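Local coordinates for protein fatty acid amide hydrolase (Candida albicans, PDB 6KVR) that probably hydrolyses monocarboxylic acid amides to the carboxylate and ammonium, as a member of the amidase signature family, at residues D137-F140 / T146-P149; A312-N315 / P319-S322; I378-P383 / N452-Q457. All coordinates share one frame; numbering follows the deposited sequence.

Interaction 1. Residues D137-F140 / T146-P149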
ATOM      1  N   ASP A 137       2.490  32.228 -22.094  1.00 35.56           N
ATOM      2  CA  ASP A 137       2.273  32.767 -23.429  1.00 41.03           C
ATOM      3  C   ASP A 137       3.601  32.984 -24.146  1.00 41.52           C
ATOM      4  O   ASP A 137       3.709  32.718 -25.348  1.00 38.76           O
ATOM      5  CB  ASP A 137       1.460  34.062 -23.344  1.00 36.70           C
ATOM      6  CG  ASP A 137      -0.051  33.809 -23.133  1.00 41.05           C
ATOM      7  OD1 ASP A 137      -0.566  32.732 -23.541  1.00 41.70           O
ATOM      8  OD2 ASP A 137      -0.726  34.685 -22.545  1.00 38.61           O
ATOM      9  N   ASN A 138       4.636  33.432 -23.418  1.00 38.49           N
ATOM     10  CA  ASN A 138       5.971  33.533 -24.009  1.00 35.94           C
ATOM     11  C   ASN A 138       6.423  32.192 -24.563  1.00 45.80           C
ATOM     12  O   ASN A 138       6.927  32.108 -25.691  1.00 47.20           O
ATOM     13  CB  ASN A 138       6.979  34.024 -22.980  1.00 39.07           C
ATOM     14  CG  ASN A 138       6.738  35.454 -22.573  1.00 47.78           C
ATOM     15  OD1 ASN A 138       7.221  35.900 -21.529  1.00 50.58           O
ATOM     16  ND2 ASN A 138       5.968  36.183 -23.385  1.00 43.74           N
ATOM     17  N   TYR A 139       6.257  31.131 -23.770  1.00 40.17           N
ATOM     18  CA  TYR A 139       6.662  29.802 -24.205  1.00 42.35           C
ATOM     19  C   TYR A 139       5.910  29.389 -25.463  1.00 41.95           C
ATOM     20  O   TYR A 139       6.499  28.821 -26.390  1.00 39.46           O
ATOM     21  CB  TYR A 139       6.430  28.808 -23.063  1.00 41.10           C
ATOM     22  CG  TYR A 139       6.920  27.404 -23.330  1.00 40.93           C
ATOM     23  CD1 TYR A 139       6.171  26.525 -24.107  1.00 38.10           C
ATOM     24  CD2 TYR A 139       8.112  26.949 -22.787  1.00 38.44           C
ATOM     25  CE1 TYR A 139       6.596  25.250 -24.350  1.00 42.34           C
ATOM     26  CE2 TYR A 139       8.550  25.665 -23.026  1.00 40.95           C
ATOM     27  CZ  TYR A 139       7.785  24.821 -23.810  1.00 39.19           C
ATOM     28  OH  TYR A 139       8.199  23.539 -24.066  1.00 49.84           O
ATOM     29  N   PHE A 140       4.606  29.669 -25.512  1.00 40.92           N
ATOM     30  CA  PHE A 140       3.805  29.284 -26.670  1.00 45.71           C
ATOM     31  C   PHE A 140       4.275  30.005 -27.932  1.00 46.95           C
ATOM     32  O   PHE A 140       4.358  29.400 -29.010  1.00 44.82           O
ATOM     33  CB  PHE A 140       2.331  29.581 -26.404  1.00 40.37           C
ATOM     34  CG  PHE A 140       1.411  29.094 -27.481  1.00 39.35           C
ATOM     35  CD1 PHE A 140       1.151  27.746 -27.627  1.00 42.26           C
ATOM     36  CD2 PHE A 140       0.805  29.984 -28.341  1.00 38.58           C
ATOM     37  CE1 PHE A 140       0.299  27.299 -28.617  1.00 43.96           C
ATOM     38  CE2 PHE A 140      -0.045  29.549 -29.328  1.00 36.64           C
ATOM     39  CZ  PHE A 140      -0.303  28.207 -29.467  1.00 45.69           C
ATOM     40  N   THR A 146       2.438  23.956 -26.390  1.00 43.23           N
ATOM     41  CA  THR A 146       2.295  24.213 -24.967  1.00 42.50           C
ATOM     42  C   THR A 146       3.313  23.409 -24.160  1.00 39.80           C
ATOM     43  O   THR A 146       3.943  22.473 -24.657  1.00 38.79           O
ATOM     44  CB  THR A 146       0.877  23.895 -24.512  1.00 38.24           C
ATOM     45  OG1 THR A 146       0.513  22.595 -24.972  1.00 40.41           O
ATOM     46  CG2 THR A 146      -0.095  24.929 -25.085  1.00 41.33           C
ATOM     47  N   VAL A 147       3.483  23.822 -22.901  1.00 39.42           N
ATOM     48  CA  VAL A 147       4.387  23.152 -21.975  1.00 41.80           C
ATOM     49  C   VAL A 147       3.897  21.760 -21.602  1.00 38.96           C
ATOM     50  O   VAL A 147       4.707  20.902 -21.234  1.00 35.64           O
ATOM     51  CB  VAL A 147       4.557  24.018 -20.711  1.00 41.07           C
ATOM     52  CG1 VAL A 147       5.633  23.457 -19.807  1.00 47.09           C
ATOM     53  CG2 VAL A 147       4.882  25.447 -21.096  1.00 45.49           C
ATOM     54  N   GLY A 148       2.588  21.515 -21.673  1.00 37.53           N
ATOM     55  CA  GLY A 148       2.010  20.265 -21.230  1.00 31.32           C
ATOM     56  C   GLY A 148       0.499  20.389 -21.211  1.00 34.94           C
ATOM     57  O   GLY A 148      -0.047  21.432 -21.571  1.00 35.98           O
ATOM     58  N   PRO A 149      -0.205  19.339 -20.771  1.00 32.51           N
ATOM     59  CA  PRO A 149      -1.673  19.302 -20.940  1.00 31.69           C
ATOM     60  C   PRO A 149      -2.455  20.234 -20.027  1.00 34.91           C
ATOM     61  O   PRO A 149      -3.676  20.336 -20.203  1.00 34.44           O
ATOM     62  CB  PRO A 149      -2.023  17.841 -20.638  1.00 30.62           C
ATOM     63  CG  PRO A 149      -0.919  17.366 -19.779  1.00 33.56           C
ATOM     64  CD  PRO A 149       0.324  18.075 -20.235  1.00 28.99           C
TER
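A CH-pi contact between Tyr139 and Val147 leads this surface meeting of a helix with the chain that has just left it, where helix 126-143 turns back toward strand 155-158. Methyl CG2 of Val147 lies over one face of the phenol ring, 3.6 Å from the Tyr139 ring centroid and 16° off the ring normal. It stands displaced toward the CD1 side, and its closest approach is 3.4 Å, from Val147 CG2 to Tyr139 CD1. With CG anti to the backbone N (chi1 -175°), Tyr139 reaches out to this methyl. Beta-branched valine suits the place, because one branch, CG2, can lie over the ring face. In the alpha/beta amidase fold the chain here leaves its helix and doubles back past the last turns. One residue on, the Phe140 and Thr146 side chains run side by side, pointing the same way, with Phe140 CD1 4.0 Å from Thr146 CG2; the methyl of threonine serves the apolar contact. No hydrogen bond joins the two segments. The backbone N of Val147 instead donates to His151 ND1, and on the helix the carboxylate of Asp137 accepts from the backbone N-H groups of Ser100 and Val101.

Interaction 2. Residues A312-N315 / P319-S322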
ATOM      1  N   ALA A 312      -3.562  13.306 -16.727  1.00 27.66           N
ATOM      2  CA  ALA A 312      -2.331  14.077 -16.886  1.00 26.57           C
ATOM      3  C   ALA A 312      -1.376  13.841 -15.717  1.00 30.20           C
ATOM      4  O   ALA A 312      -0.175  13.605 -15.916  1.00 25.16           O
ATOM      5  CB  ALA A 312      -2.656  15.566 -17.022  1.00 27.72           C
ATOM      6  N   TYR A 313      -1.895  13.913 -14.485  1.00 26.95           N
ATOM      7  CA  TYR A 313      -1.057  13.767 -13.301  1.00 23.86           C
ATOM      8  C   TYR A 313      -0.294  12.452 -13.337  1.00 24.96           C
ATOM      9  O   TYR A 313       0.927  12.430 -13.180  1.00 23.91           O
ATOM     10  CB  TYR A 313      -1.915  13.853 -12.033  1.00 22.13           C
ATOM     11  CG  TYR A 313      -1.137  13.812 -10.720  1.00 27.09           C
ATOM     12  CD1 TYR A 313      -0.688  12.602 -10.181  1.00 24.56           C
ATOM     13  CD2 TYR A 313      -0.857  14.983 -10.018  1.00 25.14           C
ATOM     14  CE1 TYR A 313       0.005  12.562  -8.989  1.00 22.85           C
ATOM     15  CE2 TYR A 313      -0.159  14.953  -8.833  1.00 25.59           C
ATOM     16  CZ  TYR A 313       0.271  13.738  -8.319  1.00 25.50           C
ATOM     17  OH  TYR A 313       0.961  13.710  -7.126  1.00 25.95           O
ATOM     18  N   ILE A 314      -1.001  11.345 -13.566  1.00 23.77           N
ATOM     19  CA  ILE A 314      -0.395  10.027 -13.448  1.00 25.03           C
ATOM     20  C   ILE A 314       0.450   9.699 -14.676  1.00 30.94           C
ATOM     21  O   ILE A 314       1.637   9.372 -14.554  1.00 31.20           O
ATOM     22  CB  ILE A 314      -1.490   8.973 -13.212  1.00 26.69           C
ATOM     23  CG1 ILE A 314      -2.103   9.143 -11.819  1.00 24.49           C
ATOM     24  CG2 ILE A 314      -0.949   7.552 -13.463  1.00 21.98           C
ATOM     25  CD1 ILE A 314      -3.443   8.441 -11.648  1.00 26.87           C
ATOM     26  N   ASN A 315      -0.140   9.784 -15.875  1.00 26.78           N
ATOM     27  CA  ASN A 315       0.544   9.288 -17.066  1.00 29.76           C
ATOM     28  C   ASN A 315       1.647  10.232 -17.531  1.00 28.86           C
ATOM     29  O   ASN A 315       2.639   9.777 -18.106  1.00 36.29           O
ATOM     30  CB  ASN A 315      -0.468   9.027 -18.192  1.00 27.14           C
ATOM     31  CG  ASN A 315      -1.334   7.805 -17.926  1.00 30.15           C
ATOM     32  OD1 ASN A 315      -1.055   7.005 -17.021  1.00 31.96           O
ATOM     33  ND2 ASN A 315      -2.391   7.644 -18.722  1.00 29.47           N
ATOM     34  N   PRO A 319       4.283  10.360 -10.779  1.00 22.74           N
ATOM     35  CA  PRO A 319       4.664  10.700  -9.397  1.00 24.24           C
ATOM     36  C   PRO A 319       5.611   9.692  -8.748  1.00 29.08           C
ATOM     37  O   PRO A 319       6.396  10.079  -7.867  1.00 29.41           O
ATOM     38  CB  PRO A 319       3.317  10.737  -8.667  1.00 19.50           C
ATOM     39  CG  PRO A 319       2.439   9.863  -9.468  1.00 20.97           C
ATOM     40  CD  PRO A 319       2.851  10.047 -10.887  1.00 22.64           C
ATOM     41  N   TRP A 320       5.550   8.411  -9.139  1.00 23.65           N
ATOM     42  CA  TRP A 320       6.471   7.424  -8.585  1.00 32.36           C
ATOM     43  C   TRP A 320       7.924   7.807  -8.828  1.00 31.06           C
ATOM     44  O   TRP A 320       8.802   7.346  -8.092  1.00 32.40           O
ATOM     45  CB  TRP A 320       6.196   6.022  -9.163  1.00 28.52           C
ATOM     46  CG  TRP A 320       6.253   5.989 -10.645  1.00 33.39           C
ATOM     47  CD1 TRP A 320       7.343   5.705 -11.417  1.00 33.45           C
ATOM     48  CD2 TRP A 320       5.180   6.283 -11.553  1.00 30.89           C
ATOM     49  NE1 TRP A 320       7.014   5.797 -12.751  1.00 35.68           N
ATOM     50  CE2 TRP A 320       5.693   6.147 -12.862  1.00 34.87           C
ATOM     51  CE3 TRP A 320       3.837   6.640 -11.387  1.00 31.59           C
ATOM     52  CZ2 TRP A 320       4.907   6.351 -14.001  1.00 34.91           C
ATOM     53  CZ3 TRP A 320       3.048   6.841 -12.526  1.00 26.66           C
ATOM     54  CH2 TRP A 320       3.589   6.701 -13.812  1.00 30.94           C
ATOM     55  N   GLU A 321       8.199   8.664  -9.816  1.00 28.33           N
ATOM     56  CA  GLU A 321       9.576   9.071 -10.071  1.00 32.67           C
ATOM     57  C   GLU A 321      10.133  10.007  -9.000  1.00 35.92           C
ATOM     58  O   GLU A 321      11.357  10.133  -8.886  1.00 31.89           O
ATOM     59  CB  GLU A 321       9.670   9.707 -11.457  1.00 31.14           C
ATOM     60  CG  GLU A 321       9.654   8.660 -12.563  1.00 40.71           C
ATOM     61  CD  GLU A 321       9.967   9.216 -13.946  1.00 41.45           C
ATOM     62  OE1 GLU A 321      10.206  10.436 -14.078  1.00 44.46           O
ATOM     63  OE2 GLU A 321       9.967   8.416 -14.905  1.00 50.00           O
ATOM     64  N   SER A 322       9.277  10.661  -8.207  1.00 30.35           N
ATOM     65  CA  SER A 322       9.760  11.492  -7.109  1.00 33.88           C
ATOM     66  C   SER A 322       9.148  11.149  -5.755  1.00 32.85           C
ATOM     67  O   SER A 322       9.616  11.673  -4.738  1.00 36.86           O
ATOM     68  CB  SER A 322       9.523  12.989  -7.409  1.00 36.06           C
ATOM     69  OG  SER A 322       8.307  13.221  -8.097  1.00 34.43           O
TER
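Tyr313 meets Pro319 where helix 303-317 ends and the chain folds back as a short 3-10 segment at 319-321. CG of Tyr313 is held trans to the backbone N (chi1 -176°), which carries the ring out past the pyrrolidine. The two side chains run at a slant to each other, with Tyr313 CE1 3.7 Å from Pro319 CG and 3.8 Å from Pro319 CB. Tyrosine fits here because its ring gives proline an apolar flank while its hydroxyl, at the far end, is hydrogen-bonded with Thr186 OG1 and Ser278 N; this buried polar atom is thereby satisfied. Next comes Ile314, whose carbonyl O comes within 3.4 Å of Trp320 CH2 and is also close to CZ3. Methyl CG2 of Ile314 adds a looser touch, 4.2 Å from Trp320 CZ3, the two side chains crossing at about a right angle. Trp320 brings its indole back to the helix with chi1 at 56°, CG lying between its own backbone N and carbonyl carbon. The breadth of tryptophan lets it span from its own turn to the preceding helix. The compact turn is closed by a backbone hydrogen bond from Ser322 N to Pro319 O (3.0 Å), and proline suits its first position since it needs no N-H there. Trp320 O accepts a hydrogen bond from Asn452 of the second subunit, on its helix 434-457. Around this buried contact, which follows helix 303-317 and precedes strand 343-346, Ile189 of helix 185-192 packs on both Tyr313 and Pro319.

Interaction 3. Residues I378-P383 / N452-Q457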
ATOM      1  N   ILE A 378     -29.811  -2.556  -6.898  1.00 39.80           N
ATOM      2  CA  ILE A 378     -29.924  -3.450  -5.754  1.00 36.78           C
ATOM      3  C   ILE A 378     -30.102  -2.569  -4.528  1.00 37.34           C
ATOM      4  O   ILE A 378     -29.317  -1.636  -4.323  1.00 38.01           O
ATOM      5  CB  ILE A 378     -28.672  -4.340  -5.609  1.00 36.10           C
ATOM      6  CG1 ILE A 378     -28.510  -5.263  -6.814  1.00 45.11           C
ATOM      7  CG2 ILE A 378     -28.701  -5.123  -4.309  1.00 36.74           C
ATOM      8  CD1 ILE A 378     -27.216  -6.052  -6.793  1.00 40.06           C
ATOM      9  N   GLU A 379     -31.142  -2.837  -3.733  1.00 37.29           N
ATOM     10  CA  GLU A 379     -31.336  -2.123  -2.475  1.00 39.33           C
ATOM     11  C   GLU A 379     -30.449  -2.780  -1.425  1.00 39.09           C
ATOM     12  O   GLU A 379     -30.552  -3.986  -1.176  1.00 40.87           O
ATOM     13  CB  GLU A 379     -32.805  -2.113  -2.048  1.00 31.43           C
ATOM     14  CG  GLU A 379     -33.735  -1.308  -2.969  1.00 37.16           C
ATOM     15  CD  GLU A 379     -33.529   0.223  -2.925  1.00 44.97           C
ATOM     16  OE1 GLU A 379     -33.158   0.776  -1.865  1.00 42.00           O
ATOM     17  OE2 GLU A 379     -33.763   0.885  -3.962  1.00 45.53           O
ATOM     18  N   PHE A 380     -29.553  -1.991  -0.838  1.00 39.11           N
ATOM     19  CA  PHE A 380     -28.374  -2.497  -0.143  1.00 37.89           C
ATOM     20  C   PHE A 380     -28.380  -1.998   1.297  1.00 40.41           C
ATOM     21  O   PHE A 380     -28.360  -0.784   1.537  1.00 37.54           O
ATOM     22  CB  PHE A 380     -27.111  -2.035  -0.873  1.00 35.86           C
ATOM     23  CG  PHE A 380     -25.828  -2.501  -0.258  1.00 34.13           C
ATOM     24  CD1 PHE A 380     -25.705  -3.785   0.252  1.00 34.86           C
ATOM     25  CD2 PHE A 380     -24.723  -1.660  -0.236  1.00 31.66           C
ATOM     26  CE1 PHE A 380     -24.503  -4.210   0.795  1.00 35.69           C
ATOM     27  CE2 PHE A 380     -23.521  -2.077   0.300  1.00 29.14           C
ATOM     28  CZ  PHE A 380     -23.409  -3.348   0.821  1.00 32.83           C
ATOM     29  N   ASP A 381     -28.411  -2.932   2.247  1.00 37.71           N
ATOM     30  CA  ASP A 381     -28.331  -2.620   3.667  1.00 41.22           C
ATOM     31  C   ASP A 381     -26.888  -2.868   4.114  1.00 37.57           C
ATOM     32  O   ASP A 381     -26.523  -4.016   4.403  1.00 39.55           O
ATOM     33  CB  ASP A 381     -29.315  -3.490   4.459  1.00 39.52           C
ATOM     34  CG  ASP A 381     -29.475  -3.046   5.901  1.00 56.06           C
ATOM     35  OD1 ASP A 381     -28.662  -2.223   6.387  1.00 57.46           O
ATOM     36  OD2 ASP A 381     -30.430  -3.522   6.551  1.00 63.16           O
ATOM     37  N   PRO A 382     -26.038  -1.845   4.181  1.00 38.07           N
ATOM     38  CA  PRO A 382     -24.584  -2.076   4.253  1.00 32.60           C
ATOM     39  C   PRO A 382     -24.177  -2.639   5.601  1.00 28.03           C
ATOM     40  O   PRO A 382     -24.580  -2.120   6.651  1.00 30.76           O
ATOM     41  CB  PRO A 382     -23.998  -0.675   4.028  1.00 32.94           C
ATOM     42  CG  PRO A 382     -25.055   0.247   4.533  1.00 28.63           C
ATOM     43  CD  PRO A 382     -26.372  -0.410   4.167  1.00 29.63           C
ATOM     44  N   PRO A 383     -23.383  -3.703   5.615  1.00 27.99           N
ATOM     45  CA  PRO A 383     -23.090  -4.402   6.873  1.00 30.28           C
ATOM     46  C   PRO A 383     -21.945  -3.782   7.657  1.00 26.83           C
ATOM     47  O   PRO A 383     -21.032  -3.163   7.106  1.00 25.05           O
ATOM     48  CB  PRO A 383     -22.719  -5.818   6.410  1.00 28.36           C
ATOM     49  CG  PRO A 383     -22.156  -5.608   5.023  1.00 28.20           C
ATOM     50  CD  PRO A 383     -22.844  -4.400   4.434  1.00 26.84           C
ATOM     51  N   ASN A 452     -15.644  -5.944  -0.745  1.00 29.61           N
ATOM     52  CA  ASN A 452     -15.174  -6.322  -2.069  1.00 32.42           C
ATOM     53  C   ASN A 452     -15.849  -7.615  -2.514  1.00 34.74           C
ATOM     54  O   ASN A 452     -16.280  -7.729  -3.665  1.00 34.24           O
ATOM     55  CB  ASN A 452     -13.646  -6.437  -2.055  1.00 29.63           C
ATOM     56  CG  ASN A 452     -13.056  -6.860  -3.399  1.00 32.14           C
ATOM     57  OD1 ASN A 452     -13.220  -6.182  -4.420  1.00 28.22           O
ATOM     58  ND2 ASN A 452     -12.323  -7.970  -3.386  1.00 31.76           N
ATOM     59  N   ASP A 453     -16.015  -8.570  -1.591  1.00 31.41           N
ATOM     60  CA  ASP A 453     -16.704  -9.814  -1.915  1.00 32.70           C
ATOM     61  C   ASP A 453     -18.157  -9.561  -2.285  1.00 37.56           C
ATOM     62  O   ASP A 453     -18.732 -10.305  -3.087  1.00 34.91           O
ATOM     63  CB  ASP A 453     -16.667 -10.771  -0.730  1.00 34.41           C
ATOM     64  CG  ASP A 453     -15.293 -11.373  -0.503  1.00 38.94           C
ATOM     65  OD1 ASP A 453     -14.423 -11.269  -1.398  1.00 38.55           O
ATOM     66  OD2 ASP A 453     -15.089 -11.961   0.581  1.00 36.56           O
ATOM     67  N   PHE A 454     -18.779  -8.548  -1.676  1.00 30.42           N
ATOM     68  CA  PHE A 454     -20.156  -8.215  -2.016  1.00 30.47           C
ATOM     69  C   PHE A 454     -20.266  -7.779  -3.470  1.00 34.49           C
ATOM     70  O   PHE A 454     -21.116  -8.279  -4.213  1.00 39.68           O
ATOM     71  CB  PHE A 454     -20.692  -7.117  -1.096  1.00 34.40           C
ATOM     72  CG  PHE A 454     -21.939  -6.443  -1.627  1.00 34.12           C
ATOM     73  CD1 PHE A 454     -23.165  -7.097  -1.599  1.00 35.57           C
ATOM     74  CD2 PHE A 454     -21.881  -5.174  -2.162  1.00 32.79           C
ATOM     75  CE1 PHE A 454     -24.317  -6.493  -2.087  1.00 36.89           C
ATOM     76  CE2 PHE A 454     -23.032  -4.550  -2.647  1.00 37.97           C
ATOM     77  CZ  PHE A 454     -24.256  -5.217  -2.608  1.00 37.63           C
HETATM   78  N   MSE A 455     -19.410  -6.852  -3.898  1.00 30.23           N
HETATM   79  CA  MSE A 455     -19.463  -6.369  -5.267  1.00 34.72           C
HETATM   80  C   MSE A 455     -18.952  -7.361  -6.325  1.00 37.40           C
HETATM   81  O   MSE A 455     -19.431  -7.341  -7.459  1.00 29.97           O
HETATM   82  CB  MSE A 455     -18.700  -5.046  -5.402  1.00 34.77           C
HETATM   83  CG  MSE A 455     -19.220  -3.942  -4.475  1.00 34.74           C
HETATM   84 SE   MSE A 455     -18.143  -2.335  -4.519  0.56 38.93          SE
HETATM   85  CE  MSE A 455     -18.627  -1.756  -6.320  1.00 32.77           C
ATOM     86  N   VAL A 456     -17.974  -8.198  -5.964  1.00 36.78           N
ATOM     87  CA  VAL A 456     -17.496  -9.225  -6.884  1.00 33.95           C
ATOM     88  C   VAL A 456     -18.563 -10.299  -7.074  1.00 34.54           C
ATOM     89  O   VAL A 456     -19.001 -10.561  -8.197  1.00 37.90           O
ATOM     90  CB  VAL A 456     -16.171  -9.828  -6.379  1.00 39.50           C
ATOM     91  CG1 VAL A 456     -15.803 -11.105  -7.166  1.00 36.73           C
ATOM     92  CG2 VAL A 456     -15.055  -8.796  -6.459  1.00 37.02           C
ATOM     93  N   GLN A 457     -19.031 -10.894  -5.971  1.00 36.77           N
ATOM     94  CA  GLN A 457     -19.936 -12.040  -6.013  1.00 35.72           C
ATOM     95  C   GLN A 457     -21.318 -11.687  -6.535  1.00 42.39           C
ATOM     96  O   GLN A 457     -22.023 -12.576  -7.025  1.00 44.86           O
ATOM     97  CB  GLN A 457     -20.073 -12.654  -4.617  1.00 36.03           C
ATOM     98  CG  GLN A 457     -18.845 -13.438  -4.181  1.00 35.58           C
ATOM     99  CD  GLN A 457     -18.879 -13.821  -2.716  1.00 49.13           C
ATOM    100  OE1 GLN A 457     -18.041 -14.595  -2.246  1.00 54.20           O
ATOM    101  NE2 GLN A 457     -19.853 -13.280  -1.979  1.00 50.14           N
TER
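The rings of Phe380 and Phe454 lie face to face in an offset stack, their planes only 6° apart and their centroids separated by 4.1 Å. Over the centre of one face of Phe380 sits Phe454 CE2, while CA of Pro382 lies toward the rim of the opposite face; Phe380 CE1, in turn, stands over the centre of the Phe454 ring. The closest atoms are Phe380 CD1 and Phe454 CZ, at 3.5 Å. Displacement puts a ring atom of each over the middle of the other, which eases the repulsion between pi clouds that an eclipsed pair would suffer. The side chains arrive from opposite directions, and in both CG is anti to the backbone N, at -180° in Phe380 and 163° in Phe454, which carries each ring toward the other between segment 378-383 and helix 434-457. Phenylalanine suits both places, since a flat apolar ring offers a broad face for stacking and needs no polar partner. Ala345 of strand 343-346 touches the side chains of both phenylalanines, and Ile463 of strand 462-466 packs on Phe380. The contact is thus helix-on-sheet packing of an alpha/beta fold, with helix 434-457 laid against the sheet beside its edge strand 376-379.

The three contacts follow one another along the chain, each closing before the next opens, and all belong to the amidase domain. Interactions 1 and 2 are short-range reversals after helices 126-143 and 303-317; their centres are about 20 Å apart, and they touch where Pro149 CG packs 3.7 Å from Ala312 CB. Interaction 3 lies apart, its centre about 33 Å from that of interaction 2 and about 47 Å from that of interaction 1, joining the 376-379 edge of the sheet to helix 434-457. Across the dimer, nevertheless, 319-322 of one subunit meets 452-457 of the other, so two distant regions of one chain help build the subunit interface.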